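Long-range contacts in poly-gamma-glutamate hydrolase (Bacillus phage phiNIT1, PDB 3A9L), which hydrolyses the gamma-glutamyl linkages of bacterial poly-gamma-glutamate as a zinc peptidase: residues I35-H40 with T97-F102; S62-Q67 with T82-P87; G104-Y109 with I166-R171; N110-V115 with A136-T141. One frame throughout, in Å; residues are numbered along the deposited sequence.

How the interactions relate
All four contacts reach one mixed sheet, and their chemistry follows their place in it. Interactions 1 and 2 are wholly buried and share a neighbourhood: strands 34-42 and 62-68 are adjacent, and Pro39 packs on Phe84. Interaction 1 is parallel strand pairing ending at a zinc ligand; interaction 2 has no backbone pairing and relies on aromatic rings and one buried carboxylate. Interactions 3 and 4 are only partly buried and richer in polar side-chain bonds. Strand 98-105 serves both interactions 1 and 3, whose segments adjoin in sequence, while interaction 4, nested within the loop closed by interaction 3, meets it through Ser167 and Asn110.

Interaction 1: I35-H40 with T97-F102. With ZN (zinc ion), chain C.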
# COMPACT_ATOMS: atom_id res chain seq x y z
N ILE A 35 9.00 -1.40 -10.37
CA ILE A 35 7.87 -1.82 -9.55
C ILE A 35 7.65 -3.34 -9.74
O ILE A 35 7.57 -3.82 -10.85
CB ILE A 35 6.56 -1.04 -9.91
CG1 ILE A 35 5.38 -1.55 -9.08
CG2 ILE A 35 6.29 -1.09 -11.44
CD1 ILE A 35 4.05 -0.77 -9.27
N TYR A 36 7.59 -4.06 -8.63
CA TYR A 36 7.37 -5.47 -8.66
C TYR A 36 5.98 -5.71 -8.19
O TYR A 36 5.56 -5.19 -7.15
CB TYR A 36 8.35 -6.17 -7.73
CG TYR A 36 9.77 -6.03 -8.17
CD1 TYR A 36 10.24 -6.75 -9.27
CD2 TYR A 36 10.65 -5.17 -7.52
CE1 TYR A 36 11.56 -6.65 -9.68
CE2 TYR A 36 11.98 -5.05 -7.95
CZ TYR A 36 12.41 -5.82 -9.02
OH TYR A 36 13.71 -5.73 -9.47
N PHE A 37 5.23 -6.50 -8.94
CA PHE A 37 3.80 -6.57 -8.64
C PHE A 37 3.12 -7.81 -9.18
O PHE A 37 3.65 -8.51 -10.03
CB PHE A 37 3.09 -5.30 -9.14
CG PHE A 37 2.77 -5.31 -10.60
CD1 PHE A 37 3.74 -4.97 -11.55
CD2 PHE A 37 1.51 -5.69 -11.03
CE1 PHE A 37 3.43 -5.01 -12.92
CE2 PHE A 37 1.19 -5.74 -12.39
CZ PHE A 37 2.15 -5.41 -13.34
N SER A 38 1.94 -8.08 -8.65
CA SER A 38 1.11 -9.15 -9.18
C SER A 38 -0.39 -8.76 -9.14
O SER A 38 -0.87 -8.19 -8.16
CB SER A 38 1.37 -10.46 -8.46
OG SER A 38 0.44 -11.43 -8.91
N PRO A 39 -1.11 -9.01 -10.25
CA PRO A 39 -2.57 -8.83 -10.21
C PRO A 39 -3.29 -10.05 -9.63
O PRO A 39 -4.52 -10.00 -9.39
CB PRO A 39 -2.93 -8.66 -11.69
CG PRO A 39 -1.88 -9.40 -12.46
CD PRO A 39 -0.60 -9.29 -11.61
N HIS A 40 -2.53 -11.13 -9.45
CA HIS A 40 -3.03 -12.45 -9.03
C HIS A 40 -2.36 -12.94 -7.72
O HIS A 40 -1.93 -14.12 -7.59
CB HIS A 40 -2.93 -13.46 -10.20
CG HIS A 40 -3.51 -12.93 -11.49
ND1 HIS A 40 -3.04 -13.31 -12.74
CD2 HIS A 40 -4.49 -12.03 -11.73
CE1 HIS A 40 -3.70 -12.66 -13.68
NE2 HIS A 40 -4.58 -11.87 -13.09
N THR A 97 9.32 3.53 -14.80
CA THR A 97 9.97 3.16 -16.05
C THR A 97 9.83 1.70 -16.40
O THR A 97 9.50 1.36 -17.53
CB THR A 97 11.46 3.46 -16.00
OG1 THR A 97 11.62 4.81 -15.53
CG2 THR A 97 12.11 3.32 -17.43
N ASP A 98 10.11 0.85 -15.41
CA ASP A 98 10.19 -0.57 -15.60
C ASP A 98 9.19 -1.26 -14.71
O ASP A 98 8.74 -0.69 -13.71
CB ASP A 98 11.62 -1.06 -15.30
CG ASP A 98 12.64 -0.51 -16.28
OD1 ASP A 98 12.46 -0.68 -17.51
OD2 ASP A 98 13.62 0.12 -15.85
N ALA A 99 8.84 -2.50 -15.06
CA ALA A 99 7.93 -3.30 -14.26
C ALA A 99 8.23 -4.77 -14.45
O ALA A 99 8.51 -5.22 -15.57
CB ALA A 99 6.46 -3.02 -14.65
N VAL A 100 8.25 -5.49 -13.34
CA VAL A 100 8.35 -6.96 -13.35
C VAL A 100 7.11 -7.57 -12.68
O VAL A 100 6.83 -7.31 -11.50
CB VAL A 100 9.64 -7.42 -12.65
CG1 VAL A 100 9.69 -8.93 -12.54
CG2 VAL A 100 10.86 -6.95 -13.42
N SER A 101 6.38 -8.43 -13.40
CA SER A 101 5.12 -8.99 -12.85
C SER A 101 5.35 -10.44 -12.44
O SER A 101 6.14 -11.11 -13.04
CB SER A 101 4.00 -8.92 -13.86
OG SER A 101 4.30 -9.67 -15.02
N PHE A 102 4.66 -10.91 -11.41
CA PHE A 102 4.85 -12.28 -10.96
C PHE A 102 3.55 -13.10 -11.01
O PHE A 102 2.56 -12.73 -10.39
CB PHE A 102 5.44 -12.30 -9.54
CG PHE A 102 6.79 -11.64 -9.42
CD1 PHE A 102 6.91 -10.25 -9.32
CD2 PHE A 102 7.94 -12.41 -9.42
CE1 PHE A 102 8.18 -9.63 -9.21
CE2 PHE A 102 9.21 -11.81 -9.30
CZ PHE A 102 9.32 -10.42 -9.22
ZN ZN C . -1.54 -14.80 -13.30
O HOH W 1 -0.73 -16.62 -14.40
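CG of both Tyr36 (chi1 -65°) and Phe102 stands anti to the carbonyl carbon, and this common choice brings their rings rim to rim on one face of the sheet. Tyr36 CD1 comes to 3.5 Å from Phe102 CE1, the planes inclined at 49°, with neither ring over the face of the other. The side chain of Val100 runs alongside Tyr36 on that face, its CB 3.5 Å from Tyr36 CD1. On the other face Phe37 takes the crowded position between backbone N and carbonyl carbon (chi1 81°), which swings its ring over Ser101 CB, while Ala99 CB meets the ring's edge. Between these layers strands 35-38 and 98-102 pair in parallel at the centre of the mixed sheet. Val100 N donates to Ile35 O at 3.1 Å, Phe37 N returns a bond to Val100 O, and Phe102 N reaches Phe37 O at 2.9 Å, each donor nearly along the C=O axis. Beyond this pairing Ser38 OG, anti to its own N, donates to Phe102 O at 2.9 Å and accepts from His40 N at 3.0 Å, the latter making an ST turn. The chain there turns the corner that delivers His40 to the metal. His40 ND1 binds zinc at 2.2 Å, with Glu45, His103 and a water also in the coordination sphere; NE2 is held by Val79 O, and Pro39 CG lies over the imidazole face.

Interaction 2: S62-Q67 with T82-P87; sequences SLYLFQ and THFDEP
Glu86, at the end of the loop that precedes helix 87-94, carries CG anti to its backbone N and then bends at chi2 (-78°), and its CB, CG and OE1 all close on the hydroxyl of Tyr64. Glu86 CB lies 3.5 Å from Tyr64 OH. Glu86 CG passes closer to the same hydroxyl and also approaches Phe66 CD2, at 4.1 Å. At the tip Glu86 OE1 accepts a very short hydrogen bond, 2.5 Å, from Tyr64 OH, which arrives on the anti lone pair, the one directed away from OE2. Carboxylate and tyrosine ring are only 8° from coplanar, so OE1 sits at the ring's edge. This tip has a second task: Glu86 is the N-cap of helix 87-94, with OE1 accepting from Ala89 N and OE2 from Met88 N. The buried carboxylate is thus gripped by a phenol and two helix amides, an environment consistent with a stabilised negative charge.

The aromatic half of the contact lies beside it. Tyr64, Phe66 and Phe84 all carry CG anti to the backbone N, so the rings of strand 62-68 and of the loop extend toward each other. Phe84 turns its edge to the face of Phe66 in an offset edge-to-face pair, planes at 80° and centroids 5.7 Å apart. Phe84 CZ, at the ring's edge, meets both Phe66 CB and Tyr64 OH, 3.7 Å from each.

Helix 10-16 packs on Phe66 and Phe84 through Ile10, strand 23-29 covers Tyr64 with Ile25 and Val27, and on strand 34-42 Phe37 touches Tyr64 while Pro39 touches Phe84.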
# COMPACT_ATOMS: atom_id res chain seq x y z
N SER A 62 9.25 -0.49 -5.80
CA SER A 62 7.86 -0.30 -5.40
C SER A 62 7.14 -1.67 -5.51
O SER A 62 7.64 -2.60 -6.17
CB SER A 62 7.12 0.73 -6.26
OG SER A 62 7.73 2.00 -6.30
N LEU A 63 5.99 -1.76 -4.84
CA LEU A 63 5.20 -2.97 -4.71
C LEU A 63 3.75 -2.65 -5.02
O LEU A 63 3.24 -1.58 -4.66
CB LEU A 63 5.30 -3.51 -3.27
CG LEU A 63 4.40 -4.62 -2.70
CD1 LEU A 63 5.09 -5.39 -1.55
CD2 LEU A 63 3.02 -4.11 -2.26
N TYR A 64 3.07 -3.59 -5.69
CA TYR A 64 1.62 -3.54 -5.82
C TYR A 64 1.16 -4.97 -5.81
O TYR A 64 1.77 -5.77 -6.50
CB TYR A 64 1.19 -2.91 -7.13
CG TYR A 64 -0.29 -3.07 -7.40
CD1 TYR A 64 -0.78 -4.23 -8.03
CD2 TYR A 64 -1.19 -2.09 -7.04
CE1 TYR A 64 -2.10 -4.38 -8.28
CE2 TYR A 64 -2.53 -2.24 -7.30
CZ TYR A 64 -2.97 -3.38 -7.90
OH TYR A 64 -4.29 -3.56 -8.14
N LEU A 65 0.09 -5.27 -5.06
CA LEU A 65 -0.51 -6.62 -5.02
C LEU A 65 -2.02 -6.58 -4.98
O LEU A 65 -2.60 -6.02 -4.05
CB LEU A 65 -0.07 -7.34 -3.74
CG LEU A 65 1.36 -7.61 -3.42
CD1 LEU A 65 1.39 -8.16 -2.03
CD2 LEU A 65 1.95 -8.62 -4.42
N PHE A 66 -2.67 -7.18 -5.97
CA PHE A 66 -4.13 -7.39 -5.90
C PHE A 66 -4.29 -8.80 -5.41
O PHE A 66 -3.89 -9.74 -6.11
CB PHE A 66 -4.81 -7.21 -7.28
CG PHE A 66 -6.31 -7.32 -7.24
CD1 PHE A 66 -6.92 -8.58 -7.41
CD2 PHE A 66 -7.12 -6.20 -7.08
CE1 PHE A 66 -8.31 -8.71 -7.36
CE2 PHE A 66 -8.50 -6.32 -7.04
CZ PHE A 66 -9.10 -7.58 -7.19
N GLN A 67 -4.80 -8.95 -4.18
CA GLN A 67 -4.70 -10.23 -3.45
C GLN A 67 -6.06 -10.88 -3.24
O GLN A 67 -6.97 -10.22 -2.75
CB GLN A 67 -4.10 -9.99 -2.04
CG GLN A 67 -2.62 -9.56 -1.99
CD GLN A 67 -2.00 -9.84 -0.62
OE1 GLN A 67 -1.15 -10.71 -0.49
NE2 GLN A 67 -2.47 -9.16 0.41
N THR A 82 -4.00 -9.08 -19.61
CA THR A 82 -4.42 -8.21 -20.71
C THR A 82 -5.72 -7.42 -20.42
O THR A 82 -6.04 -6.51 -21.17
CB THR A 82 -4.67 -9.01 -21.98
OG1 THR A 82 -5.69 -9.97 -21.71
CG2 THR A 82 -3.39 -9.71 -22.48
N HIS A 83 -6.46 -7.78 -19.37
CA HIS A 83 -7.80 -7.20 -19.06
C HIS A 83 -7.78 -6.50 -17.71
O HIS A 83 -8.78 -5.92 -17.25
CB HIS A 83 -8.88 -8.29 -19.05
CG HIS A 83 -9.12 -8.91 -20.39
ND1 HIS A 83 -10.15 -9.78 -20.63
CD2 HIS A 83 -8.48 -8.74 -21.57
CE1 HIS A 83 -10.14 -10.13 -21.90
NE2 HIS A 83 -9.14 -9.52 -22.50
N PHE A 84 -6.61 -6.54 -17.09
CA PHE A 84 -6.50 -6.15 -15.70
C PHE A 84 -6.32 -4.67 -15.67
O PHE A 84 -5.35 -4.12 -16.20
CB PHE A 84 -5.37 -6.88 -14.98
CG PHE A 84 -5.29 -6.55 -13.50
CD1 PHE A 84 -4.57 -5.46 -13.06
CD2 PHE A 84 -5.95 -7.34 -12.57
CE1 PHE A 84 -4.48 -5.16 -11.73
CE2 PHE A 84 -5.87 -7.05 -11.22
CZ PHE A 84 -5.13 -5.98 -10.80
N ASP A 85 -7.30 -4.04 -15.05
CA ASP A 85 -7.44 -2.60 -15.17
C ASP A 85 -7.68 -1.92 -13.82
O ASP A 85 -8.18 -0.81 -13.78
CB ASP A 85 -8.55 -2.27 -16.20
CG ASP A 85 -9.97 -2.53 -15.68
OD1 ASP A 85 -10.15 -3.40 -14.83
OD2 ASP A 85 -10.91 -1.87 -16.16
N GLU A 86 -7.29 -2.55 -12.72
CA GLU A 86 -7.50 -1.93 -11.41
C GLU A 86 -6.87 -0.52 -11.48
O GLU A 86 -5.69 -0.37 -11.83
CB GLU A 86 -6.90 -2.81 -10.32
CG GLU A 86 -7.32 -2.48 -8.90
CD GLU A 86 -6.58 -1.28 -8.39
OE1 GLU A 86 -5.33 -1.32 -8.44
OE2 GLU A 86 -7.25 -0.28 -8.06
N PRO A 87 -7.66 0.52 -11.17
CA PRO A 87 -7.13 1.85 -11.45
C PRO A 87 -5.84 2.22 -10.69
O PRO A 87 -5.01 2.95 -11.21
CB PRO A 87 -8.29 2.78 -11.06
CG PRO A 87 -9.15 1.98 -10.21
CD PRO A 87 -9.08 0.61 -10.82

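Interaction 3: G104-Y109 with I166-R171; sequences GYKDDY and ISSAQR
Tyr105 lays its ring across the backbone of Ser167, its CG in the crowded position between N and carbonyl carbon (chi1 77°). This happens where two neighbouring parallel strands of the sheet, 98-105 and 162-167, end and the second turns into helix 168-173. Ser167 CB makes a CH-pi contact over the ring face, 4.0 Å from the centroid, while Ser167 OG looks the other way as the N-cap, accepting from Gln170 N and Asn112 N and hydrogen-bonding to the carbonyl Asn110 O.

Arg171 folds back from the helix with a bend at chi3 (-81°) and spreads its guanidinium over Gly104, whose CA lies 3.2 Å above the plane. Gly104 has no side chain to obstruct this approach. At the guanidinium edge Arg171 NE donates to Ile166 O at 2.8 Å, NH2 makes a weak bond to Tyr105 O, and NH1 is taken by Val46 O. Ile166 O also accepts from Tyr105 N, 2.9 Å away, so this carbonyl oxygen serves both the neighbouring strand and the arginine. The arrangement borders the metal centre: Gly104 N donates to the zinc ligand Glu45.

Past the strand, Asp107 O accepts from Ala169 N, and Asp107 OD1 takes Tyr109 N in an Asx turn, while OD2 bonds Asn110 ND2. Ser168 OG points at this loop, accepting from Asp107 N at 2.9 Å and donating to Asp108 OD1 at 2.8 Å, an oxygen it meets from above the carboxylate plane.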
# COMPACT_ATOMS: atom_id res chain seq x y z
N GLY A 104 1.46 -17.16 -11.40
CA GLY A 104 1.48 -18.61 -11.14
C GLY A 104 0.73 -19.39 -12.22
O GLY A 104 -0.38 -19.01 -12.60
N TYR A 105 1.32 -20.46 -12.75
CA TYR A 105 0.58 -21.28 -13.70
C TYR A 105 0.57 -22.71 -13.19
O TYR A 105 1.43 -23.07 -12.38
CB TYR A 105 1.11 -21.14 -15.16
CG TYR A 105 2.39 -21.88 -15.45
CD1 TYR A 105 2.37 -23.20 -15.91
CD2 TYR A 105 3.64 -21.27 -15.26
CE1 TYR A 105 3.57 -23.90 -16.18
CE2 TYR A 105 4.84 -21.96 -15.53
CZ TYR A 105 4.79 -23.26 -15.99
OH TYR A 105 5.97 -23.94 -16.24
N LYS A 106 -0.42 -23.50 -13.62
CA LYS A 106 -0.59 -24.87 -13.16
C LYS A 106 0.36 -25.85 -13.85
O LYS A 106 0.34 -26.04 -15.07
CB LYS A 106 -2.05 -25.32 -13.33
CG LYS A 106 -2.48 -26.47 -12.39
CD LYS A 106 -3.97 -26.36 -12.07
CE LYS A 106 -4.36 -27.17 -10.85
NZ LYS A 106 -4.09 -28.62 -11.05
N ASP A 107 1.24 -26.41 -13.04
CA ASP A 107 1.99 -27.58 -13.45
C ASP A 107 2.55 -28.07 -12.16
O ASP A 107 3.58 -27.58 -11.71
CB ASP A 107 3.11 -27.29 -14.46
CG ASP A 107 3.79 -28.56 -14.96
OD1 ASP A 107 3.35 -29.67 -14.55
OD2 ASP A 107 4.75 -28.44 -15.74
N ASP A 108 1.85 -29.01 -11.54
CA ASP A 108 2.30 -29.59 -10.29
C ASP A 108 3.43 -30.59 -10.52
O ASP A 108 3.99 -31.14 -9.57
CB ASP A 108 1.14 -30.32 -9.61
CG ASP A 108 0.10 -29.38 -9.04
OD1 ASP A 108 0.47 -28.40 -8.36
OD2 ASP A 108 -1.11 -29.64 -9.25
N TYR A 109 3.74 -30.84 -11.79
CA TYR A 109 4.66 -31.93 -12.13
C TYR A 109 6.06 -31.49 -12.59
O TYR A 109 6.98 -32.31 -12.68
CB TYR A 109 3.99 -32.88 -13.12
CG TYR A 109 2.87 -33.66 -12.46
CD1 TYR A 109 3.14 -34.81 -11.71
CD2 TYR A 109 1.54 -33.25 -12.58
CE1 TYR A 109 2.12 -35.52 -11.08
CE2 TYR A 109 0.50 -33.97 -11.95
CZ TYR A 109 0.81 -35.09 -11.20
OH TYR A 109 -0.19 -35.80 -10.59
N ILE A 166 5.31 -18.65 -12.99
CA ILE A 166 5.96 -19.65 -12.18
C ILE A 166 5.03 -20.84 -11.92
O ILE A 166 3.91 -20.67 -11.45
CB ILE A 166 6.44 -19.02 -10.84
CG1 ILE A 166 6.98 -17.59 -11.09
CG2 ILE A 166 7.52 -19.87 -10.20
CD1 ILE A 166 7.47 -16.95 -9.82
N SER A 167 5.52 -22.03 -12.23
CA SER A 167 4.70 -23.25 -12.15
C SER A 167 4.33 -23.56 -10.70
O SER A 167 5.05 -23.17 -9.78
CB SER A 167 5.45 -24.44 -12.74
OG SER A 167 6.49 -24.84 -11.86
N SER A 168 3.21 -24.25 -10.53
CA SER A 168 2.69 -24.55 -9.21
C SER A 168 3.66 -25.42 -8.42
O SER A 168 3.75 -25.28 -7.20
CB SER A 168 1.30 -25.22 -9.29
OG SER A 168 1.31 -26.35 -10.14
N ALA A 169 4.37 -26.31 -9.12
CA ALA A 169 5.42 -27.14 -8.50
C ALA A 169 6.52 -26.26 -7.94
O ALA A 169 7.05 -26.52 -6.84
CB ALA A 169 6.00 -28.08 -9.50
N GLN A 170 6.87 -25.22 -8.69
CA GLN A 170 8.02 -24.40 -8.32
C GLN A 170 7.72 -23.57 -7.08
O GLN A 170 8.56 -23.45 -6.16
CB GLN A 170 8.49 -23.51 -9.48
CG GLN A 170 9.57 -22.48 -9.04
CD GLN A 170 10.87 -23.10 -8.59
OE1 GLN A 170 11.74 -23.40 -9.40
NE2 GLN A 170 11.03 -23.28 -7.29
N ARG A 171 6.54 -22.95 -7.10
CA ARG A 171 6.00 -22.19 -5.98
C ARG A 171 5.76 -23.05 -4.73
O ARG A 171 5.98 -22.57 -3.62
CB ARG A 171 4.72 -21.46 -6.40
CG ARG A 171 4.91 -20.53 -7.59
CD ARG A 171 3.60 -19.85 -8.02
NE ARG A 171 2.76 -20.70 -8.85
CZ ARG A 171 1.50 -21.04 -8.55
NH1 ARG A 171 0.90 -20.60 -7.43
NH2 ARG A 171 0.83 -21.82 -9.38

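Interaction 4: N110-V115 with A136-T141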
# COMPACT_ATOMS: atom_id res chain seq x y z
N ASN A 110 6.23 -30.20 -12.86
CA ASN A 110 7.54 -29.67 -13.26
C ASN A 110 7.76 -28.33 -12.66
O ASN A 110 6.90 -27.47 -12.76
CB ASN A 110 7.63 -29.46 -14.77
CG ASN A 110 7.29 -30.67 -15.53
OD1 ASN A 110 8.12 -31.55 -15.70
ND2 ASN A 110 6.05 -30.74 -15.98
N LYS A 111 8.96 -28.16 -12.11
CA LYS A 111 9.47 -26.86 -11.70
C LYS A 111 10.03 -26.10 -12.90
O LYS A 111 11.04 -26.51 -13.50
CB LYS A 111 10.52 -27.03 -10.61
CG LYS A 111 9.95 -27.59 -9.31
CD LYS A 111 10.77 -27.13 -8.10
CE LYS A 111 12.23 -27.57 -8.22
NZ LYS A 111 12.91 -27.50 -6.88
N ASN A 112 9.38 -24.99 -13.22
CA ASN A 112 9.80 -24.15 -14.31
C ASN A 112 9.31 -22.72 -14.17
O ASN A 112 8.27 -22.47 -13.56
CB ASN A 112 9.33 -24.75 -15.64
CG ASN A 112 10.20 -24.35 -16.77
OD1 ASN A 112 11.18 -23.66 -16.58
ND2 ASN A 112 9.85 -24.78 -17.97
N THR A 113 10.06 -21.81 -14.78
CA THR A 113 9.68 -20.42 -14.94
C THR A 113 9.80 -20.00 -16.41
O THR A 113 10.85 -20.20 -17.03
CB THR A 113 10.54 -19.50 -14.05
OG1 THR A 113 10.35 -19.85 -12.67
CG2 THR A 113 10.16 -18.04 -14.28
N LEU A 114 8.71 -19.42 -16.93
CA LEU A 114 8.57 -18.99 -18.32
C LEU A 114 8.50 -17.47 -18.33
O LEU A 114 7.53 -16.87 -17.84
CB LEU A 114 7.33 -19.62 -18.98
CG LEU A 114 7.12 -21.14 -18.78
CD1 LEU A 114 5.74 -21.57 -19.24
CD2 LEU A 114 8.21 -21.93 -19.52
N VAL A 115 9.56 -16.86 -18.86
CA VAL A 115 9.76 -15.42 -18.75
C VAL A 115 9.49 -14.74 -20.09
O VAL A 115 10.08 -15.10 -21.11
CB VAL A 115 11.20 -15.10 -18.28
CG1 VAL A 115 11.33 -13.63 -17.87
CG2 VAL A 115 11.61 -16.01 -17.13
N ALA A 136 15.27 -23.56 -12.75
CA ALA A 136 14.78 -23.79 -14.09
C ALA A 136 14.08 -22.54 -14.58
O ALA A 136 13.21 -21.99 -13.90
CB ALA A 136 13.83 -24.97 -14.09
N ALA A 137 14.49 -22.06 -15.75
CA ALA A 137 13.94 -20.85 -16.32
C ALA A 137 14.23 -20.75 -17.81
O ALA A 137 15.35 -21.05 -18.27
CB ALA A 137 14.46 -19.62 -15.57
N GLU A 138 13.22 -20.36 -18.58
CA GLU A 138 13.42 -20.16 -20.03
C GLU A 138 12.58 -19.01 -20.57
O GLU A 138 11.59 -18.60 -19.95
CB GLU A 138 13.10 -21.44 -20.80
CG GLU A 138 11.65 -21.83 -20.67
CD GLU A 138 11.40 -23.24 -21.10
OE1 GLU A 138 11.33 -23.50 -22.33
OE2 GLU A 138 11.27 -24.09 -20.21
N VAL A 139 12.97 -18.51 -21.74
CA VAL A 139 12.13 -17.55 -22.51
C VAL A 139 10.84 -18.23 -22.91
O VAL A 139 10.84 -19.33 -23.45
CB VAL A 139 12.87 -16.91 -23.74
CG1 VAL A 139 11.88 -16.11 -24.66
CG2 VAL A 139 13.97 -16.02 -23.28
N ALA A 140 9.72 -17.59 -22.57
CA ALA A 140 8.39 -18.06 -22.94
C ALA A 140 8.20 -18.10 -24.47
O ALA A 140 8.62 -17.18 -25.18
CB ALA A 140 7.38 -17.16 -22.32
N THR A 141 7.49 -19.13 -24.94
CA THR A 141 7.29 -19.40 -26.38
C THR A 141 5.88 -19.78 -26.89
O THR A 141 5.31 -19.02 -27.67
CB THR A 141 8.24 -20.46 -26.90
OG1 THR A 141 8.12 -21.64 -26.07
CG2 THR A 141 9.68 -19.92 -26.94
O HOH W 2 13.38 -23.62 -18.30
O HOH W 3 11.55 -22.14 -12.13
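Backbone hydrogen bonds form the core of this parallel pairing. Glu138 N donates to Thr113 O at 2.8 Å, nearly along the C=O axis, and Glu138 O accepts from Val115 N at 2.9 Å, so both N and O of Glu138 are bonded to strand 113-116. Ala140 N then reaches Val115 O at 2.9 Å; that bond is straight at the hydrogen, but its donor sits above the carbonyl plane. At the opposite end Thr113 N makes weak bonds to Ala136 O and Asn112 OD1.

Polar side chains add a second layer. Asn112, with CG anti to its N (chi1 -153°), directs ND2 straight at Glu138 OE2, 2.7 Å away with an N-H...O angle of 176°. The oxygen lies in the amide plane of Asn112, although the carboxylate is tilted 47° from it. Water 2 closes the group by donating to both Asn112 OD1 and Glu138 OE2, so OE2 accepts two hydrogen bonds. Water 3 joins Thr113 OG1 to Ala136 O, the hydroxyl being the donor to this water; Tyr195 OH also bonds Thr113 OG1.

Apolar contact is modest. Leu114 and Glu138 run side by side, CD2 of Leu114 at 3.6 Å from the aliphatic CG of Glu138, and Leu114 CB meets Ala140 CB.

Strands 113-116 and 138-139 are the two strands of a beta-alpha-beta unit whose helix 120-132 covers Val115 and Ala137. Strand 138-139 is outermost in the sheet within this chain, whereas strand 113-116 has strand 162-167 on its inner flank.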